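Local coordinates for protein glucose-6-phosphate 1-dehydrogenase (Kluyveromyces lactis, PDB 7E6I) that catalyses the NADP-dependent oxidation of glucose 6-phosphate to 6-phosphogluconolactone, probably the rate-limiting first step of the oxidative pentose phosphate pathway, at residues F219-T225 against G338-G344; L52-R58 against L81-Y86. All blocks are in the same frame, centred on the assembly; numbering follows the deposited sequence.

Interaction 1: residues F219-T225 against G338-G344; sequences FKEPFGT and GKALNEG. With BG6 (6-O-phosphono-beta-D-glucopyranose), chain B.
Lys220 NZ is gripped by two side chains of the 338-344 loop. It forms a salt bridge to Glu343 OE2 at 2.9 Å, on the oxygen's anti lone pair. It also donates a hydrogen bond to Asn342 OD1 at 3.1 Å, in the plane of the amide and on a lone pair. A bend at chi3 (115°) turns the lysine chain toward these two acceptors. Nearer the backbone, Lys220 CG packs on Leu341 CD1 at 3.6 Å, the two side chains crossing at about a right angle. A methionine in place of Lys220 would probably leave the Glu343 carboxylate without this charge partner and set the Asn342 amide freer to turn.

The backbones are paired here too. Strand 212-220 runs parallel to strand 333-338, and Gly338 donates to Phe219 O while its own carbonyl accepts from Glu221 N. Beyond the strand ends, Leu341 N reaches Glu221 O at 2.9 Å with a nearly straight bond (165°). Gly344 CA adds a CA-H...O contact to Lys220 O.

A second salt bridge faces the substrate. Glu221 and Lys339 lie side by side and point the same way, and Lys339 NZ meets the syn lone pair of Glu221 OE1 at 2.8 Å. Each then takes one sugar hydroxyl: BG6 O4 donates to Glu221 OE2 at 2.7 Å, and Lys339 NZ donates to BG6 O3 at 2.9 Å. The salt bridge probably fixes the rotation of the carboxylate, leaving OE2 for the sugar. Thr225 CG2 packs across the Lys339 chain at CE. Asp240, Gln373, His183, His245, Lys153 and Lys187 also bond to the ligand. The Glu221-Lys339 pair forms part of the glucose 6-phosphate pocket, holding the O3 and O4 hydroxyls, just past the ends of two neighbouring parallel strands.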
ATOM      1  N   PHE A 219       9.170   4.100  -7.703  1.00 22.09           N
ATOM      2  CA  PHE A 219       8.103   5.014  -7.302  1.00 24.91           C
ATOM      3  C   PHE A 219       8.530   6.420  -7.678  1.00 28.22           C
ATOM      4  O   PHE A 219       9.585   6.893  -7.234  1.00 27.09           O
ATOM      5  CB  PHE A 219       7.833   4.914  -5.798  1.00 24.89           C
ATOM      6  CG  PHE A 219       6.883   5.960  -5.243  1.00 27.40           C
ATOM      7  CD1 PHE A 219       7.330   7.231  -4.918  1.00 28.52           C
ATOM      8  CD2 PHE A 219       5.564   5.637  -4.969  1.00 26.68           C
ATOM      9  CE1 PHE A 219       6.461   8.181  -4.365  1.00 30.18           C
ATOM     10  CE2 PHE A 219       4.703   6.570  -4.421  1.00 30.19           C
ATOM     11  CZ  PHE A 219       5.151   7.842  -4.114  1.00 30.08           C
ATOM     12  N   LYS A 220       7.722   7.080  -8.496  1.00 27.30           N
ATOM     13  CA  LYS A 220       8.006   8.437  -8.930  1.00 31.44           C
ATOM     14  C   LYS A 220       6.748   9.255  -8.739  1.00 32.45           C
ATOM     15  O   LYS A 220       5.657   8.820  -9.130  1.00 32.34           O
ATOM     16  CB  LYS A 220       8.436   8.485 -10.396  1.00 32.83           C
ATOM     17  CG  LYS A 220       9.856   8.053 -10.666  1.00 33.22           C
ATOM     18  CD  LYS A 220      10.080   7.950 -12.162  1.00 40.73           C
ATOM     19  CE  LYS A 220      11.099   8.973 -12.651  1.00 44.81           C
ATOM     20  NZ  LYS A 220      11.400   8.804 -14.113  1.00 48.65           N
ATOM     21  N   GLU A 221       6.899  10.425  -8.135  1.00 30.46           N
ATOM     22  CA  GLU A 221       5.829  11.405  -8.142  1.00 35.31           C
ATOM     23  C   GLU A 221       6.349  12.730  -8.687  1.00 35.16           C
ATOM     24  O   GLU A 221       7.522  13.070  -8.494  1.00 32.67           O
ATOM     25  CB  GLU A 221       5.260  11.603  -6.738  1.00 34.92           C
ATOM     26  CG  GLU A 221       4.107  10.668  -6.440  1.00 33.90           C
ATOM     27  CD  GLU A 221       3.734  10.692  -4.967  1.00 37.24           C
ATOM     28  OE1 GLU A 221       4.452  11.381  -4.192  1.00 33.02           O
ATOM     29  OE2 GLU A 221       2.740  10.017  -4.590  1.00 38.21           O
ATOM     30  N   PRO A 222       5.495  13.495  -9.393  1.00 37.15           N
ATOM     31  CA  PRO A 222       5.965  14.741 -10.025  1.00 39.32           C
ATOM     32  C   PRO A 222       5.835  15.972  -9.134  1.00 39.98           C
ATOM     33  O   PRO A 222       6.458  17.007  -9.396  1.00 44.02           O
ATOM     34  CB  PRO A 222       5.064  14.853 -11.261  1.00 35.30           C
ATOM     35  CG  PRO A 222       3.747  14.249 -10.787  1.00 34.25           C
ATOM     36  CD  PRO A 222       4.105  13.174  -9.769  1.00 35.57           C
ATOM     37  N   PHE A 223       5.018  15.897  -8.095  1.00 38.37           N
ATOM     38  CA  PHE A 223       4.868  17.024  -7.192  1.00 38.89           C
ATOM     39  C   PHE A 223       5.813  16.862  -6.010  1.00 39.88           C
ATOM     40  O   PHE A 223       6.443  15.819  -5.823  1.00 40.30           O
ATOM     41  CB  PHE A 223       3.426  17.129  -6.714  1.00 39.36           C
ATOM     42  CG  PHE A 223       2.854  15.821  -6.269  1.00 40.51           C
ATOM     43  CD1 PHE A 223       3.073  15.353  -4.975  1.00 40.62           C
ATOM     44  CD2 PHE A 223       2.122  15.038  -7.149  1.00 34.90           C
ATOM     45  CE1 PHE A 223       2.553  14.127  -4.568  1.00 37.50           C
ATOM     46  CE2 PHE A 223       1.607  13.823  -6.753  1.00 35.95           C
ATOM     47  CZ  PHE A 223       1.821  13.361  -5.459  1.00 36.42           C
ATOM     48  N   GLY A 224       5.896  17.908  -5.191  1.00 38.55           N
ATOM     49  CA  GLY A 224       6.751  17.866  -4.024  1.00 39.50           C
ATOM     50  C   GLY A 224       5.957  17.771  -2.743  1.00 42.13           C
ATOM     51  O   GLY A 224       4.909  17.117  -2.695  1.00 42.01           O
ATOM     52  N   THR A 225       6.448  18.433  -1.695  1.00 43.57           N
ATOM     53  CA  THR A 225       5.784  18.461  -0.399  1.00 43.31           C
ATOM     54  C   THR A 225       5.343  19.866  -0.008  1.00 48.81           C
ATOM     55  O   THR A 225       5.110  20.121   1.178  1.00 49.71           O
ATOM     56  CB  THR A 225       6.702  17.894   0.681  1.00 41.74           C
ATOM     57  OG1 THR A 225       7.896  18.686   0.757  1.00 40.83           O
ATOM     58  CG2 THR A 225       7.053  16.425   0.371  1.00 40.58           C
ATOM     59  N   GLY A 338      10.998   8.701  -5.222  1.00 27.10           N
ATOM     60  CA  GLY A 338      11.247  10.129  -5.188  1.00 27.30           C
ATOM     61  C   GLY A 338       9.990  10.941  -5.396  1.00 30.10           C
ATOM     62  O   GLY A 338       9.067  10.534  -6.113  1.00 28.25           O
ATOM     63  N   LYS A 339       9.954  12.100  -4.748  1.00 30.73           N
ATOM     64  CA  LYS A 339       8.982  13.143  -5.015  1.00 32.55           C
ATOM     65  C   LYS A 339       9.647  14.219  -5.859  1.00 32.37           C
ATOM     66  O   LYS A 339      10.875  14.323  -5.909  1.00 33.89           O
ATOM     67  CB  LYS A 339       8.449  13.740  -3.707  1.00 34.27           C
ATOM     68  CG  LYS A 339       7.172  13.057  -3.187  1.00 36.27           C
ATOM     69  CD  LYS A 339       7.223  12.772  -1.686  1.00 34.17           C
ATOM     70  CE  LYS A 339       5.867  12.938  -1.006  1.00 34.29           C
ATOM     71  NZ  LYS A 339       4.781  12.071  -1.534  1.00 34.11           N
ATOM     72  N   ALA A 340       8.819  15.005  -6.549  1.00 34.17           N
ATOM     73  CA  ALA A 340       9.284  16.158  -7.334  1.00 38.39           C
ATOM     74  C   ALA A 340      10.208  15.727  -8.471  1.00 39.03           C
ATOM     75  O   ALA A 340      11.217  16.374  -8.761  1.00 39.61           O
ATOM     76  CB  ALA A 340       9.963  17.207  -6.444  1.00 36.22           C
ATOM     77  N   LEU A 341       9.874  14.618  -9.107  1.00 38.39           N
ATOM     78  CA  LEU A 341      10.549  14.174 -10.310  1.00 39.02           C
ATOM     79  C   LEU A 341       9.691  14.559 -11.521  1.00 41.13           C
ATOM     80  O   LEU A 341       8.740  15.344 -11.400  1.00 39.59           O
ATOM     81  CB  LEU A 341      10.815  12.666 -10.219  1.00 38.70           C
ATOM     82  CG  LEU A 341      11.577  12.209  -8.969  1.00 38.16           C
ATOM     83  CD1 LEU A 341      11.456  10.694  -8.760  1.00 32.86           C
ATOM     84  CD2 LEU A 341      13.045  12.631  -9.035  1.00 36.95           C
ATOM     85  N   ASN A 342       9.988  13.970 -12.678  1.00 41.44           N
ATOM     86  CA  ASN A 342       9.395  14.344 -13.956  1.00 40.45           C
ATOM     87  C   ASN A 342       8.069  13.656 -14.271  1.00 40.70           C
ATOM     88  O   ASN A 342       7.457  13.988 -15.292  1.00 42.46           O
ATOM     89  CB  ASN A 342      10.367  14.007 -15.080  1.00 44.98           C
ATOM     90  CG  ASN A 342      10.539  12.507 -15.245  1.00 48.75           C
ATOM     91  OD1 ASN A 342      10.956  11.815 -14.318  1.00 47.65           O
ATOM     92  ND2 ASN A 342      10.201  12.000 -16.420  1.00 51.59           N
ATOM     93  N   GLU A 343       7.618  12.690 -13.470  1.00 39.26           N
ATOM     94  CA  GLU A 343       6.392  11.971 -13.814  1.00 36.87           C
ATOM     95  C   GLU A 343       5.898  11.216 -12.593  1.00 35.68           C
ATOM     96  O   GLU A 343       6.627  11.032 -11.618  1.00 35.18           O
ATOM     97  CB  GLU A 343       6.613  10.988 -14.972  1.00 38.27           C
ATOM     98  CG  GLU A 343       7.703   9.979 -14.657  1.00 40.15           C
ATOM     99  CD  GLU A 343       7.933   8.974 -15.756  1.00 44.41           C
ATOM    100  OE1 GLU A 343       6.977   8.661 -16.498  1.00 46.11           O
ATOM    101  OE2 GLU A 343       9.084   8.494 -15.875  1.00 48.96           O
ATOM    102  N   GLY A 344       4.643  10.774 -12.666  1.00 35.74           N
ATOM    103  CA  GLY A 344       4.067   9.912 -11.653  1.00 33.62           C
ATOM    104  C   GLY A 344       3.962   8.497 -12.187  1.00 36.17           C
ATOM    105  O   GLY A 344       3.427   8.267 -13.275  1.00 37.99           O
TER
HETATM  106  C1  BG6 B 501       1.015   7.573   1.077  1.00 39.80           C
HETATM  107  C2  BG6 B 501       2.195   8.534   1.218  1.00 38.13           C
HETATM  108  O1  BG6 B 501       1.117   6.463   1.877  1.00 37.90           O
HETATM  109  O5  BG6 B 501       0.948   7.086  -0.340  1.00 41.80           O
HETATM  110  C3  BG6 B 501       2.099   9.662   0.251  1.00 36.83           C
HETATM  111  O2  BG6 B 501       2.289   9.052   2.552  1.00 35.89           O
HETATM  112  C4  BG6 B 501       2.051   9.164  -1.156  1.00 39.08           C
HETATM  113  O3  BG6 B 501       3.262  10.525   0.367  1.00 36.64           O
HETATM  114  C5  BG6 B 501       0.895   8.178  -1.337  1.00 41.46           C
HETATM  115  O4  BG6 B 501       1.912  10.287  -2.035  1.00 41.67           O
HETATM  116  C6  BG6 B 501       0.893   7.507  -2.683  1.00 43.35           C
HETATM  117  O6  BG6 B 501      -0.207   6.616  -2.720  1.00 45.33           O
HETATM  118  P   BG6 B 501      -0.955   6.362  -4.181  1.00 49.16           P
HETATM  119  O1P BG6 B 501       0.210   5.967  -5.069  1.00 40.50           O
HETATM  120  O2P BG6 B 501      -1.618   7.643  -4.614  1.00 42.76           O
HETATM  121  O3P BG6 B 501      -2.026   5.274  -4.123  1.00 36.04           O

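Interaction 2: residues L52-R58 against L81-Y86; sequences LSNEDLR and LSMVSY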
ATOM      1  N   LEU A  52     -22.283  16.605  15.179  1.00 63.81           N
ATOM      2  CA  LEU A  52     -23.050  16.787  13.957  1.00 63.01           C
ATOM      3  C   LEU A  52     -24.240  15.828  13.894  1.00 59.41           C
ATOM      4  O   LEU A  52     -24.400  14.920  14.711  1.00 57.50           O
ATOM      5  CB  LEU A  52     -22.150  16.642  12.724  1.00 62.24           C
ATOM      6  CG  LEU A  52     -21.005  15.631  12.628  1.00 63.36           C
ATOM      7  CD1 LEU A  52     -20.747  15.275  11.172  1.00 63.22           C
ATOM      8  CD2 LEU A  52     -19.749  16.181  13.236  1.00 60.96           C
ATOM      9  N   SER A  53     -25.101  16.072  12.917  1.00 61.80           N
ATOM     10  CA  SER A  53     -26.331  15.320  12.721  1.00 61.60           C
ATOM     11  C   SER A  53     -26.171  14.293  11.600  1.00 63.01           C
ATOM     12  O   SER A  53     -25.182  14.288  10.863  1.00 63.40           O
ATOM     13  CB  SER A  53     -27.480  16.283  12.412  1.00 60.34           C
ATOM     14  OG  SER A  53     -27.231  17.007  11.214  1.00 60.85           O
ATOM     15  N   ASN A  54     -27.162  13.399  11.488  1.00 59.70           N
ATOM     16  CA  ASN A  54     -27.193  12.481  10.357  1.00 57.45           C
ATOM     17  C   ASN A  54     -27.122  13.254   9.053  1.00 61.91           C
ATOM     18  O   ASN A  54     -26.480  12.819   8.092  1.00 60.87           O
ATOM     19  CB  ASN A  54     -28.462  11.629  10.390  1.00 58.47           C
ATOM     20  CG  ASN A  54     -28.488  10.666  11.551  1.00 58.12           C
ATOM     21  OD1 ASN A  54     -27.530  10.571  12.309  1.00 61.30           O
ATOM     22  ND2 ASN A  54     -29.593   9.948  11.703  1.00 60.55           N
ATOM     23  N   GLU A  55     -27.767  14.419   9.015  1.00 65.69           N
ATOM     24  CA  GLU A  55     -27.744  15.250   7.821  1.00 66.54           C
ATOM     25  C   GLU A  55     -26.338  15.762   7.539  1.00 65.38           C
ATOM     26  O   GLU A  55     -25.890  15.770   6.385  1.00 61.94           O
ATOM     27  CB  GLU A  55     -28.725  16.414   7.989  1.00 71.68           C
ATOM     28  CG  GLU A  55     -30.061  16.215   7.279  1.00 76.11           C
ATOM     29  CD  GLU A  55     -29.889  15.744   5.839  1.00 84.58           C
ATOM     30  OE1 GLU A  55     -29.887  14.510   5.593  1.00 77.75           O
ATOM     31  OE2 GLU A  55     -29.747  16.616   4.951  1.00 89.65           O
ATOM     32  N   ASP A  56     -25.627  16.191   8.584  1.00 63.17           N
ATOM     33  CA  ASP A  56     -24.295  16.748   8.388  1.00 62.84           C
ATOM     34  C   ASP A  56     -23.354  15.713   7.788  1.00 62.18           C
ATOM     35  O   ASP A  56     -22.656  15.987   6.805  1.00 63.36           O
ATOM     36  CB  ASP A  56     -23.745  17.274   9.712  1.00 64.43           C
ATOM     37  CG  ASP A  56     -24.637  18.325  10.341  1.00 64.06           C
ATOM     38  OD1 ASP A  56     -24.970  18.174  11.538  1.00 64.86           O
ATOM     39  OD2 ASP A  56     -24.993  19.303   9.647  1.00 61.15           O
ATOM     40  N   LEU A  57     -23.326  14.511   8.367  1.00 60.25           N
ATOM     41  CA  LEU A  57     -22.467  13.451   7.851  1.00 59.64           C
ATOM     42  C   LEU A  57     -22.778  13.148   6.389  1.00 58.27           C
ATOM     43  O   LEU A  57     -21.882  13.154   5.538  1.00 56.41           O
ATOM     44  CB  LEU A  57     -22.621  12.191   8.700  1.00 56.90           C
ATOM     45  CG  LEU A  57     -21.618  11.091   8.346  1.00 55.21           C
ATOM     46  CD1 LEU A  57     -20.199  11.638   8.426  1.00 51.47           C
ATOM     47  CD2 LEU A  57     -21.795   9.869   9.236  1.00 51.14           C
ATOM     48  N   ARG A  58     -24.051  12.867   6.087  1.00 59.42           N
ATOM     49  CA  ARG A  58     -24.437  12.523   4.721  1.00 59.22           C
ATOM     50  C   ARG A  58     -24.054  13.625   3.746  1.00 60.31           C
ATOM     51  O   ARG A  58     -23.526  13.348   2.662  1.00 59.69           O
ATOM     52  CB  ARG A  58     -25.938  12.250   4.648  1.00 56.99           C
ATOM     53  CG  ARG A  58     -26.386  11.062   5.468  1.00 56.55           C
ATOM     54  CD  ARG A  58     -27.853  11.143   5.798  1.00 55.56           C
ATOM     55  NE  ARG A  58     -28.307  10.017   6.609  1.00 56.85           N
ATOM     56  CZ  ARG A  58     -29.410  10.039   7.351  1.00 59.55           C
ATOM     57  NH1 ARG A  58     -30.157  11.135   7.378  1.00 63.34           N
ATOM     58  NH2 ARG A  58     -29.770   8.974   8.062  1.00 56.26           N
ATOM     59  N   LEU A  81     -26.896   6.855   1.449  1.00 60.97           N
ATOM     60  CA  LEU A  81     -26.894   7.850   2.518  1.00 58.30           C
ATOM     61  C   LEU A  81     -27.920   7.510   3.589  1.00 55.68           C
ATOM     62  O   LEU A  81     -27.682   7.728   4.781  1.00 54.14           O
ATOM     63  CB  LEU A  81     -27.156   9.242   1.939  1.00 58.89           C
ATOM     64  CG  LEU A  81     -26.061   9.768   1.004  1.00 58.75           C
ATOM     65  CD1 LEU A  81     -26.197  11.263   0.748  1.00 62.33           C
ATOM     66  CD2 LEU A  81     -24.704   9.471   1.594  1.00 57.57           C
ATOM     67  N   SER A  82     -29.054   6.941   3.187  1.00 56.91           N
ATOM     68  CA  SER A  82     -30.080   6.567   4.150  1.00 56.16           C
ATOM     69  C   SER A  82     -29.638   5.440   5.076  1.00 57.44           C
ATOM     70  O   SER A  82     -30.239   5.263   6.138  1.00 60.05           O
ATOM     71  CB  SER A  82     -31.360   6.164   3.420  1.00 55.07           C
ATOM     72  OG  SER A  82     -31.456   4.755   3.325  1.00 55.75           O
ATOM     73  N   MET A  83     -28.617   4.668   4.706  1.00 58.10           N
ATOM     74  CA  MET A  83     -28.068   3.653   5.601  1.00 56.01           C
ATOM     75  C   MET A  83     -27.040   4.214   6.573  1.00 53.27           C
ATOM     76  O   MET A  83     -26.635   3.508   7.502  1.00 53.89           O
ATOM     77  CB  MET A  83     -27.437   2.520   4.789  1.00 53.65           C
ATOM     78  CG  MET A  83     -28.064   2.353   3.428  1.00 55.51           C
ATOM     79  SD  MET A  83     -27.241   1.110   2.406  1.00 57.52           S
ATOM     80  CE  MET A  83     -27.149  -0.273   3.524  1.00 51.54           C
ATOM     81  N   VAL A  84     -26.629   5.460   6.386  1.00 53.72           N
ATOM     82  CA  VAL A  84     -25.566   6.082   7.160  1.00 52.35           C
ATOM     83  C   VAL A  84     -26.188   6.943   8.245  1.00 56.62           C
ATOM     84  O   VAL A  84     -27.149   7.683   7.992  1.00 57.44           O
ATOM     85  CB  VAL A  84     -24.664   6.928   6.245  1.00 50.24           C
ATOM     86  CG1 VAL A  84     -23.830   7.877   7.059  1.00 50.42           C
ATOM     87  CG2 VAL A  84     -23.804   6.029   5.390  1.00 54.56           C
ATOM     88  N   SER A  85     -25.645   6.850   9.456  1.00 56.98           N
ATOM     89  CA  SER A  85     -26.072   7.665  10.582  1.00 55.49           C
ATOM     90  C   SER A  85     -24.837   8.086  11.367  1.00 56.97           C
ATOM     91  O   SER A  85     -23.724   7.633  11.087  1.00 54.61           O
ATOM     92  CB  SER A  85     -27.065   6.911  11.468  1.00 55.17           C
ATOM     93  OG  SER A  85     -26.388   6.049  12.359  1.00 55.26           O
ATOM     94  N   TYR A  86     -25.044   8.964  12.363  1.00 55.16           N
ATOM     95  CA  TYR A  86     -23.959   9.554  13.141  1.00 53.49           C
ATOM     96  C   TYR A  86     -24.237   9.470  14.637  1.00 55.97           C
ATOM     97  O   TYR A  86     -25.368   9.668  15.090  1.00 56.36           O
ATOM     98  CB  TYR A  86     -23.724  11.019  12.763  1.00 55.05           C
ATOM     99  CG  TYR A  86     -22.485  11.645  13.396  1.00 58.45           C
ATOM    100  CD1 TYR A  86     -21.297  11.759  12.677  1.00 55.53           C
ATOM    101  CD2 TYR A  86     -22.508  12.141  14.703  1.00 56.01           C
ATOM    102  CE1 TYR A  86     -20.169  12.341  13.242  1.00 56.63           C
ATOM    103  CE2 TYR A  86     -21.378  12.723  15.278  1.00 56.39           C
ATOM    104  CZ  TYR A  86     -20.212  12.823  14.543  1.00 57.13           C
ATOM    105  OH  TYR A  86     -19.083  13.396  15.097  1.00 54.65           O
TER
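Tyr86 and Leu52 make the main apolar contact. Leu52 CG sits over one face of the tyrosine ring in a CH-pi contact, 3.7 Å from the ring centroid and 22° off the normal. Leu52 CD2 reaches out to the phenol oxygen. That hydroxyl is hydrogen-bonded to Ser50 O, just before the helix. Leu57 CD2 comes to the ring from another direction, in the ring plane at its edge, 4.0 Å from Tyr86 CD1. The same methyl packs on Val84 CG1 at 3.6 Å. With CG anti to the backbone N (chi1 -172°), Leu57 brings CD2 against both Val84 and the Tyr86 ring edge. Phe26 of helix 19-34 touches both Leu57 and Val84.

The polar contacts all use backbone atoms of 81-86. Arg58 grips Val84 O side-on with two nitrogens, NE and NH2, each at 2.9 Å. Val84 O is tilted slightly out of the guanidinium plane. A weak bond from Arg58 NE to Leu81 O adds a second carbonyl of the 81-86 segment. The arginine chain is extended from CG to NE and slides past Leu81 in the opposite direction. Asn54 CB covers part of one guanidinium face. The amide end of the same Asn54 works too: OD1 accepts from Tyr86 N at 3.0 Å, with the donor above the amide plane.

The helix start is capped within its own segment. Ser53 OG accepts from Asp56 N at 3.2 Å, and Asp56 OD1 takes the Ser53 backbone N-H, completing a capping box.

The axes of segments 54-58 and 84-86 make an angle of 123°. The helix start thus takes Val84 O and Tyr86 N of the outermost strand, beside Ser85, which pairs with strand 43-48 in the Rossmann-type parallel sheet.

Overall arrangement
The two contacts lie in different domains, with centres 37 Å apart and nearest atoms about 26 Å apart, so they do not touch. Interaction 2 comes first along the chain and closes before interaction 1 opens. It belongs to the nucleotide-binding domain, where strand 84-88 is outermost in the six-stranded parallel sheet. Interaction 1 belongs to the C-terminal domain, at the ends of strands 212-220 and 333-338 inside the large mixed sheet. Interaction 2 joins a helix to the outermost strand in the domain that probably binds the coenzyme NADP. Interaction 1 shapes part of the substrate pocket. Hydride transfer needs both domains, as coenzyme and sugar must meet between them.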